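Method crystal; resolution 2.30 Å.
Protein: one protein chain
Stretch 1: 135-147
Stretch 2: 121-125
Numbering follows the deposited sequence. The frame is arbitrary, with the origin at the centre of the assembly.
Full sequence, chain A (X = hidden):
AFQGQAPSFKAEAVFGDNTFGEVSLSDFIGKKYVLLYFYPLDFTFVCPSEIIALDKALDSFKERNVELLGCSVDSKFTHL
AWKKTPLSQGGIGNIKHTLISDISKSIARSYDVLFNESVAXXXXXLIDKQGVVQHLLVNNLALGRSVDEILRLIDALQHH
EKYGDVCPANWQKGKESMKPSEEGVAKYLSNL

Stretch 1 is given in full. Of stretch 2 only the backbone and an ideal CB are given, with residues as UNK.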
# COMPACT_ATOMS: atom_id res chain seq x y z
N HIS A 135 9.33 -2.87 -5.04
CA HIS A 135 8.63 -2.91 -6.30
C HIS A 135 7.58 -1.82 -6.39
O HIS A 135 7.17 -1.25 -5.38
CB HIS A 135 7.97 -4.28 -6.57
CG HIS A 135 6.68 -4.49 -5.84
ND1 HIS A 135 5.60 -3.64 -5.98
CD2 HIS A 135 6.28 -5.47 -4.99
CE1 HIS A 135 4.60 -4.07 -5.23
NE2 HIS A 135 4.99 -5.18 -4.62
N LEU A 136 7.26 -1.47 -7.62
CA LEU A 136 6.16 -0.62 -7.95
C LEU A 136 5.30 -1.33 -8.98
O LEU A 136 5.76 -1.72 -10.03
CB LEU A 136 6.70 0.71 -8.50
CG LEU A 136 5.76 1.85 -8.84
CD1 LEU A 136 6.33 3.09 -8.26
CD2 LEU A 136 5.69 1.97 -10.32
N LEU A 137 4.04 -1.49 -8.65
CA LEU A 137 3.12 -2.12 -9.60
C LEU A 137 2.08 -1.09 -10.03
O LEU A 137 1.44 -0.46 -9.20
CB LEU A 137 2.44 -3.33 -8.94
CG LEU A 137 2.94 -4.73 -9.31
CD1 LEU A 137 4.44 -4.83 -9.27
CD2 LEU A 137 2.32 -5.73 -8.33
N VAL A 138 1.91 -0.93 -11.34
CA VAL A 138 0.95 0.03 -11.86
C VAL A 138 0.10 -0.50 -13.01
O VAL A 138 0.26 -1.63 -13.45
CB VAL A 138 1.67 1.28 -12.40
CG1 VAL A 138 2.11 2.17 -11.24
CG2 VAL A 138 2.86 0.85 -13.24
N ASN A 139 -0.80 0.37 -13.47
CA ASN A 139 -1.70 0.05 -14.58
C ASN A 139 -2.37 -1.32 -14.49
O ASN A 139 -2.99 -1.64 -13.48
CB ASN A 139 -0.94 0.23 -15.89
CG ASN A 139 -0.59 1.69 -16.14
OD1 ASN A 139 -1.48 2.55 -16.18
ND2 ASN A 139 0.70 1.98 -16.29
N ASN A 140 -2.24 -2.13 -15.53
CA ASN A 140 -2.90 -3.42 -15.51
C ASN A 140 -2.39 -4.44 -14.51
O ASN A 140 -2.93 -5.53 -14.40
CB ASN A 140 -2.97 -3.99 -16.93
CG ASN A 140 -4.10 -3.36 -17.75
OD1 ASN A 140 -4.03 -3.25 -18.97
ND2 ASN A 140 -5.16 -2.93 -17.05
N LEU A 141 -1.35 -4.08 -13.76
CA LEU A 141 -0.83 -4.96 -12.73
C LEU A 141 -1.27 -4.40 -11.37
O LEU A 141 -1.06 -5.02 -10.33
CB LEU A 141 0.69 -5.07 -12.80
CG LEU A 141 1.25 -6.10 -13.81
CD1 LEU A 141 2.78 -6.14 -13.72
CD2 LEU A 141 0.66 -7.48 -13.53
N ALA A 142 -1.88 -3.21 -11.39
CA ALA A 142 -2.36 -2.58 -10.16
C ALA A 142 -3.86 -2.77 -10.02
O ALA A 142 -4.62 -1.80 -10.03
CB ALA A 142 -2.02 -1.09 -10.17
N LEU A 143 -4.28 -4.02 -9.86
CA LEU A 143 -5.70 -4.34 -9.73
C LEU A 143 -5.98 -5.18 -8.49
O LEU A 143 -5.08 -5.84 -7.96
CB LEU A 143 -6.17 -5.09 -10.97
CG LEU A 143 -6.01 -4.37 -12.32
CD1 LEU A 143 -6.45 -5.30 -13.46
CD2 LEU A 143 -6.85 -3.09 -12.32
N GLY A 144 -7.23 -5.17 -8.03
CA GLY A 144 -7.58 -5.96 -6.87
C GLY A 144 -7.26 -7.42 -7.13
O GLY A 144 -6.92 -8.18 -6.22
N ARG A 145 -7.33 -7.80 -8.40
CA ARG A 145 -7.01 -9.13 -8.90
C ARG A 145 -5.53 -9.48 -8.71
O ARG A 145 -5.10 -10.61 -8.93
CB ARG A 145 -7.29 -9.12 -10.39
CG ARG A 145 -8.14 -10.21 -10.86
CD ARG A 145 -7.79 -10.65 -12.23
NE ARG A 145 -8.98 -10.88 -13.01
CZ ARG A 145 -9.59 -12.03 -13.09
NH1 ARG A 145 -9.13 -13.07 -12.44
NH2 ARG A 145 -10.67 -12.12 -13.83
N SER A 146 -4.76 -8.51 -8.27
CA SER A 146 -3.33 -8.66 -8.20
C SER A 146 -2.83 -9.18 -6.85
O SER A 146 -1.65 -9.41 -6.68
CB SER A 146 -2.66 -7.33 -8.52
OG SER A 146 -2.42 -7.18 -9.89
N VAL A 147 -3.75 -9.39 -5.91
CA VAL A 147 -3.36 -9.64 -4.53
C VAL A 147 -2.44 -10.85 -4.44
O VAL A 147 -1.51 -10.87 -3.64
CB VAL A 147 -4.57 -9.85 -3.62
CG1 VAL A 147 -4.14 -10.50 -2.33
CG2 VAL A 147 -5.23 -8.56 -3.31
N UNK A 121 -2.99 7.84 -9.03
CA UNK A 121 -3.17 6.74 -9.96
C UNK A 121 -3.05 5.46 -9.12
O UNK A 121 -2.38 5.46 -8.08
CB UNK A 121 -2.15 6.78 -11.10
N UNK A 122 -3.69 4.39 -9.57
CA UNK A 122 -3.62 3.11 -8.88
C UNK A 122 -2.17 2.58 -8.86
O UNK A 122 -1.52 2.53 -9.90
CB UNK A 122 -4.55 2.10 -9.55
N UNK A 123 -1.68 2.20 -7.68
CA UNK A 123 -0.32 1.70 -7.56
C UNK A 123 -0.07 0.87 -6.29
O UNK A 123 -0.64 1.16 -5.23
CB UNK A 123 0.65 2.88 -7.59
N UNK A 124 0.75 -0.18 -6.42
CA UNK A 124 1.11 -1.01 -5.27
C UNK A 124 2.60 -0.81 -5.05
O UNK A 124 3.40 -1.04 -5.96
CB UNK A 124 0.76 -2.48 -5.49
N UNK A 125 2.97 -0.37 -3.86
CA UNK A 125 4.37 -0.12 -3.54
C UNK A 125 4.80 -0.92 -2.32
O UNK A 125 4.29 -0.72 -1.22
CB UNK A 125 4.61 1.37 -3.30

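Residues 123-125 form a strand antiparallel to 135-138, with 168° between their directions. As in any extended strand, successive side chains alternate between the two faces of the sheet. After the strand, stretch 1 turns back through Ala142 and Ser146, and this turn covers one of those faces.

Position 121 has phi/psi of -84/153, an extended backbone open to almost any residue. Its CB points toward stretch 1, but no atom of stretch 1 lies within 5.5 Å of it, so the neighbouring segment imposes no size or polarity. The deposited residue is Leu121, whose side chain comes no nearer to stretch 1 than the 6.2 Å between Leu121 CB and Val138 CG1.

At position 122 the CB points sideways, 3.9 Å from Ala142 O. The small Ala142 leaves room alongside, and stretch 1 supplies no acidic group here; a long polar or aliphatic chain could run past the turn, and a short one would also fit. The residue is Arg122. Its CB lies 4.1 Å from Ala142 CB, and its extended chain (chi1 m, chi2 and chi3 t) carries the guanidinium beyond, where NE is hydrogen-bonded elsewhere in the structure. The backbone makes the more specific link: a water donates to Arg122 O at 2.7 Å and accepts from Asn139 N at 2.8 Å, bridging a gap of 4.2 Å between Arg122 O and Asn139 N that is too wide for direct bonding.

Position 123 has strand angles of -160/144, and its CB shares a face with Leu136 and Val138. The ideal CB is 3.8 Å from Leu137 O and 4.0 Å from Val138 CG1; the apolar neighbours on this face, Leu136 and Val138, suit a small or beta-branched apolar residue, though others are not excluded. Ala123 is found. Its methyl CB packs against Val138 CG1 at 4.0 Å, while its CA makes a CA-H...O contact of 3.2 Å with Leu137 O.

Position 124 turns to the other face, the one carrying Leu137. Its ideal CB is 3.9 Å from Leu137 CB and 4.2 Å from His135 CE1, and the returning turn places Ala142 and Ser146 farther along this face. A large apolar or aromatic side chain could span that distance; Leu, Met or Phe would be reasonable. Phe124 fills it with chi1 m, burying more area against stretch 1 than any other residue of stretch 2. Its CE2 reaches 3.4 Å from Ala142 CA and 3.9 Å from Ser146 CB, and Leu143 N and Leu141 O lie at the ring edge. Paired backbone bonds anchor the residue: Phe124 N donates to Leu137 O (2.9 Å), and Leu137 N donates to Phe124 O (2.8 Å).

Position 125 returns to the face of Leu136, with angles of -123/116 and its ideal CB 4.2 Å from His135 O. Beta-branched or other apolar residues suit this extended site. Val125 occupies it with chi1 t, and its CA approaches His135 O at 3.5 Å in a CA-H...O contact.

Stretch 2 121-125: LRAFV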
# COMPACT_ATOMS: atom_id res chain seq x y z
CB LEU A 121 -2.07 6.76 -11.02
CG LEU A 121 -2.07 7.97 -11.97
CD1 LEU A 121 -0.70 8.13 -12.56
CD2 LEU A 121 -3.13 7.78 -13.07
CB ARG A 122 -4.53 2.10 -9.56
CG ARG A 122 -6.03 2.31 -9.30
CD ARG A 122 -6.86 1.31 -10.09
NE ARG A 122 -8.28 1.36 -9.74
CZ ARG A 122 -9.11 2.36 -10.06
NH1 ARG A 122 -8.67 3.40 -10.75
NH2 ARG A 122 -10.38 2.31 -9.68
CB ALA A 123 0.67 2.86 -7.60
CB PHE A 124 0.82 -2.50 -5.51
CG PHE A 124 -0.64 -2.84 -5.67
CD1 PHE A 124 -1.57 -2.49 -4.69
CD2 PHE A 124 -1.09 -3.48 -6.82
CE1 PHE A 124 -2.94 -2.77 -4.86
CE2 PHE A 124 -2.45 -3.77 -7.00
CZ PHE A 124 -3.37 -3.41 -6.02
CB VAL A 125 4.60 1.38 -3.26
CG1 VAL A 125 6.10 1.67 -3.11
CG2 VAL A 125 4.00 2.20 -4.39
O HOH W 1 -2.05 2.73 -12.51
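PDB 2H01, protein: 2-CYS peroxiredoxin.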